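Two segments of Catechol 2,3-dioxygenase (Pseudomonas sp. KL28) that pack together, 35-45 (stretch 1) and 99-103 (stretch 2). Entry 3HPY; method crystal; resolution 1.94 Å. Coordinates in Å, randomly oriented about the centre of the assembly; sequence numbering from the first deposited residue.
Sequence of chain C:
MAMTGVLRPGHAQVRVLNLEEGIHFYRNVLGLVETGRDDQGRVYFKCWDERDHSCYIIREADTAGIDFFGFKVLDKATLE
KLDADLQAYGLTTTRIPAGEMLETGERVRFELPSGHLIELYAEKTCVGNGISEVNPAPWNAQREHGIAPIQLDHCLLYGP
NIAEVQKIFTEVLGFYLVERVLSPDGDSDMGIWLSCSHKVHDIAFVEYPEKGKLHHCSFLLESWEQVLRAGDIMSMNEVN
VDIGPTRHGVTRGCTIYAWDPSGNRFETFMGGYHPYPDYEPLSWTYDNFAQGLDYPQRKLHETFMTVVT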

# COMPACT_ATOMS: atom_id res chain seq x y z
N THR C 35 15.66 25.52 -7.66
CA THR C 35 15.27 26.13 -8.90
C THR C 35 15.89 27.49 -9.23
O THR C 35 15.67 28.05 -10.30
CB THR C 35 13.75 26.17 -8.94
OG1 THR C 35 13.30 26.88 -10.09
CG2 THR C 35 13.22 26.79 -7.66
N GLY C 36 16.69 27.99 -8.29
CA GLY C 36 17.35 29.26 -8.47
C GLY C 36 17.88 29.80 -7.17
O GLY C 36 17.42 29.44 -6.09
N ARG C 37 18.88 30.68 -7.27
CA ARG C 37 19.48 31.30 -6.10
C ARG C 37 19.72 32.76 -6.48
O ARG C 37 20.52 33.05 -7.38
CB ARG C 37 20.81 30.61 -5.77
CG ARG C 37 20.69 29.08 -5.72
CD ARG C 37 22.04 28.40 -5.57
NE ARG C 37 22.59 28.53 -4.23
CZ ARG C 37 23.71 27.94 -3.82
NH1 ARG C 37 24.40 27.18 -4.65
NH2 ARG C 37 24.13 28.11 -2.57
N ASP C 38 19.02 33.68 -5.82
CA ASP C 38 19.16 35.10 -6.12
C ASP C 38 20.42 35.74 -5.53
O ASP C 38 21.31 35.05 -5.03
CB ASP C 38 17.92 35.89 -5.68
CG ASP C 38 17.67 35.82 -4.18
OD1 ASP C 38 18.65 35.76 -3.40
OD2 ASP C 38 16.49 35.85 -3.78
N ASP C 39 20.47 37.06 -5.60
CA ASP C 39 21.60 37.83 -5.10
C ASP C 39 21.58 38.05 -3.58
O ASP C 39 22.58 38.49 -3.01
CB ASP C 39 21.65 39.18 -5.82
CG ASP C 39 20.29 39.85 -5.91
OD1 ASP C 39 19.43 39.35 -6.67
OD2 ASP C 39 20.08 40.87 -5.21
N GLN C 40 20.46 37.74 -2.94
CA GLN C 40 20.31 37.90 -1.50
C GLN C 40 20.79 36.67 -0.75
O GLN C 40 20.80 36.64 0.48
CB GLN C 40 18.85 38.16 -1.14
CG GLN C 40 18.31 39.46 -1.67
CD GLN C 40 16.84 39.64 -1.35
OE1 GLN C 40 16.44 39.59 -0.18
NE2 GLN C 40 16.03 39.85 -2.38
N GLY C 41 21.17 35.64 -1.50
CA GLY C 41 21.64 34.41 -0.88
C GLY C 41 20.52 33.44 -0.58
O GLY C 41 20.68 32.51 0.21
N ARG C 42 19.36 33.65 -1.20
CA ARG C 42 18.23 32.76 -0.98
C ARG C 42 18.19 31.72 -2.09
O ARG C 42 18.43 32.04 -3.25
CB ARG C 42 16.93 33.56 -0.98
CG ARG C 42 16.98 34.79 -0.12
CD ARG C 42 16.17 35.88 -0.79
NE ARG C 42 14.83 36.02 -0.22
CZ ARG C 42 13.88 36.77 -0.78
NH1 ARG C 42 14.11 37.41 -1.91
NH2 ARG C 42 12.70 36.89 -0.18
N VAL C 43 17.90 30.48 -1.72
CA VAL C 43 17.83 29.41 -2.71
C VAL C 43 16.40 28.89 -2.77
O VAL C 43 15.79 28.59 -1.74
CB VAL C 43 18.82 28.27 -2.38
CG1 VAL C 43 18.61 27.80 -0.98
CG2 VAL C 43 18.66 27.13 -3.36
N TYR C 44 15.86 28.80 -3.99
CA TYR C 44 14.49 28.37 -4.20
C TYR C 44 14.34 26.89 -4.55
O TYR C 44 15.15 26.32 -5.29
CB TYR C 44 13.84 29.21 -5.31
CG TYR C 44 13.90 30.72 -5.12
CD1 TYR C 44 15.12 31.40 -5.14
CD2 TYR C 44 12.73 31.47 -4.95
CE1 TYR C 44 15.18 32.78 -5.01
CE2 TYR C 44 12.78 32.87 -4.82
CZ TYR C 44 14.01 33.51 -4.85
OH TYR C 44 14.07 34.88 -4.72
N PHE C 45 13.28 26.29 -4.02
CA PHE C 45 12.97 24.88 -4.25
C PHE C 45 11.50 24.72 -4.61
O PHE C 45 10.69 25.63 -4.38
CB PHE C 45 13.20 24.06 -2.98
CG PHE C 45 14.63 24.00 -2.53
CD1 PHE C 45 15.11 24.90 -1.58
CD2 PHE C 45 15.47 22.99 -2.99
CE1 PHE C 45 16.41 24.78 -1.09
CE2 PHE C 45 16.77 22.88 -2.51
CZ PHE C 45 17.24 23.77 -1.56
N GLY C 99 9.67 40.78 -9.00
CA GLY C 99 11.09 40.59 -9.20
C GLY C 99 11.85 40.48 -7.90
O GLY C 99 12.93 39.91 -7.86
N GLU C 100 11.30 41.03 -6.81
CA GLU C 100 11.97 40.98 -5.52
C GLU C 100 12.34 39.52 -5.25
O GLU C 100 13.41 39.22 -4.72
CB GLU C 100 11.06 41.53 -4.41
CG GLU C 100 11.81 41.98 -3.17
CD GLU C 100 12.28 40.82 -2.32
OE1 GLU C 100 13.12 41.03 -1.42
OE2 GLU C 100 11.80 39.69 -2.55
N MET C 101 11.43 38.63 -5.63
CA MET C 101 11.61 37.18 -5.51
C MET C 101 11.82 36.67 -6.94
O MET C 101 11.15 37.12 -7.87
CB MET C 101 10.36 36.51 -4.91
CG MET C 101 10.53 36.03 -3.47
SD MET C 101 9.10 35.09 -2.82
CE MET C 101 9.34 33.50 -3.59
N LEU C 102 12.76 35.74 -7.10
CA LEU C 102 13.06 35.18 -8.41
C LEU C 102 11.81 34.64 -9.11
O LEU C 102 10.96 33.99 -8.50
CB LEU C 102 14.08 34.05 -8.27
CG LEU C 102 15.44 34.22 -8.93
CD1 LEU C 102 16.33 33.06 -8.53
CD2 LEU C 102 15.28 34.27 -10.44
N GLU C 103 11.72 34.93 -10.41
CA GLU C 103 10.61 34.49 -11.25
C GLU C 103 9.23 34.75 -10.68
O GLU C 103 8.24 34.17 -11.13
CB GLU C 103 10.78 33.01 -11.56
CG GLU C 103 12.14 32.68 -12.14
CD GLU C 103 12.44 33.46 -13.40
OE1 GLU C 103 11.76 33.26 -14.43
OE2 GLU C 103 13.37 34.30 -13.37

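What fixes stretch 2 against the hairpin of stretch 1? Leu102 and Tyr44 cover the most surface, and they meet directly. Tyr44 OH accepts a nearly straight hydrogen bond from Leu102 N (2.8 Å), and Leu102 CB lies over one face of the aromatic ring, 3.8 Å from the centroid of the Tyr44 ring, in a CH-pi contact. A phenol suits this place because it offers a flat apolar face and a polar tip to the same residue. Met101, buried like Tyr44, adds its methyl group at the ring edge, with Met101 CE 3.7 Å from Tyr44 CE2.

What does the end of the Leu102 side chain touch? Leu102 CD1 reaches the backbone of the first strand, 3.7 Å from Arg37 N and 3.9 Å from Gly36 C. Gly36 leaves the room this requires: an ideal CB there would point toward stretch 2 and sit 2.8 Å from Leu102 CD1, a clash.

How is the tyrosine hydroxyl held in position? Tyr44 OH donates to Asp38 OD2 at 2.8 Å, so the hydroxyl gives one hydrogen bond within its own stretch and accepts another across the contact. Asp38 also orders the turn: Asp38 OD1 accepts from Gln40 N (2.7 Å) and Arg42 N (3.1 Å). The short, charged side chain can thus serve the turn backbone and the hydroxyl together.

What does Glu100 contribute? Its CA-to-CB bond points sideways, but the carboxylate end comes nearer to stretch 1. Glu100 OE2 forms a salt bridge with Arg42 NH1 at 3.3 Å, at the edge of the guanidinium, although the hydrogen bond within it is weak. Glu100 OE1 accepts from Gln40 NE2, also at 3.3 Å. Arg42 NH1 forms a second salt bridge, within stretch 1, to Asp38 OD2 (3.4 Å), in which the hydrogen bond is again weak, so NH1 of the buried arginine lies between acidic groups from both stretches.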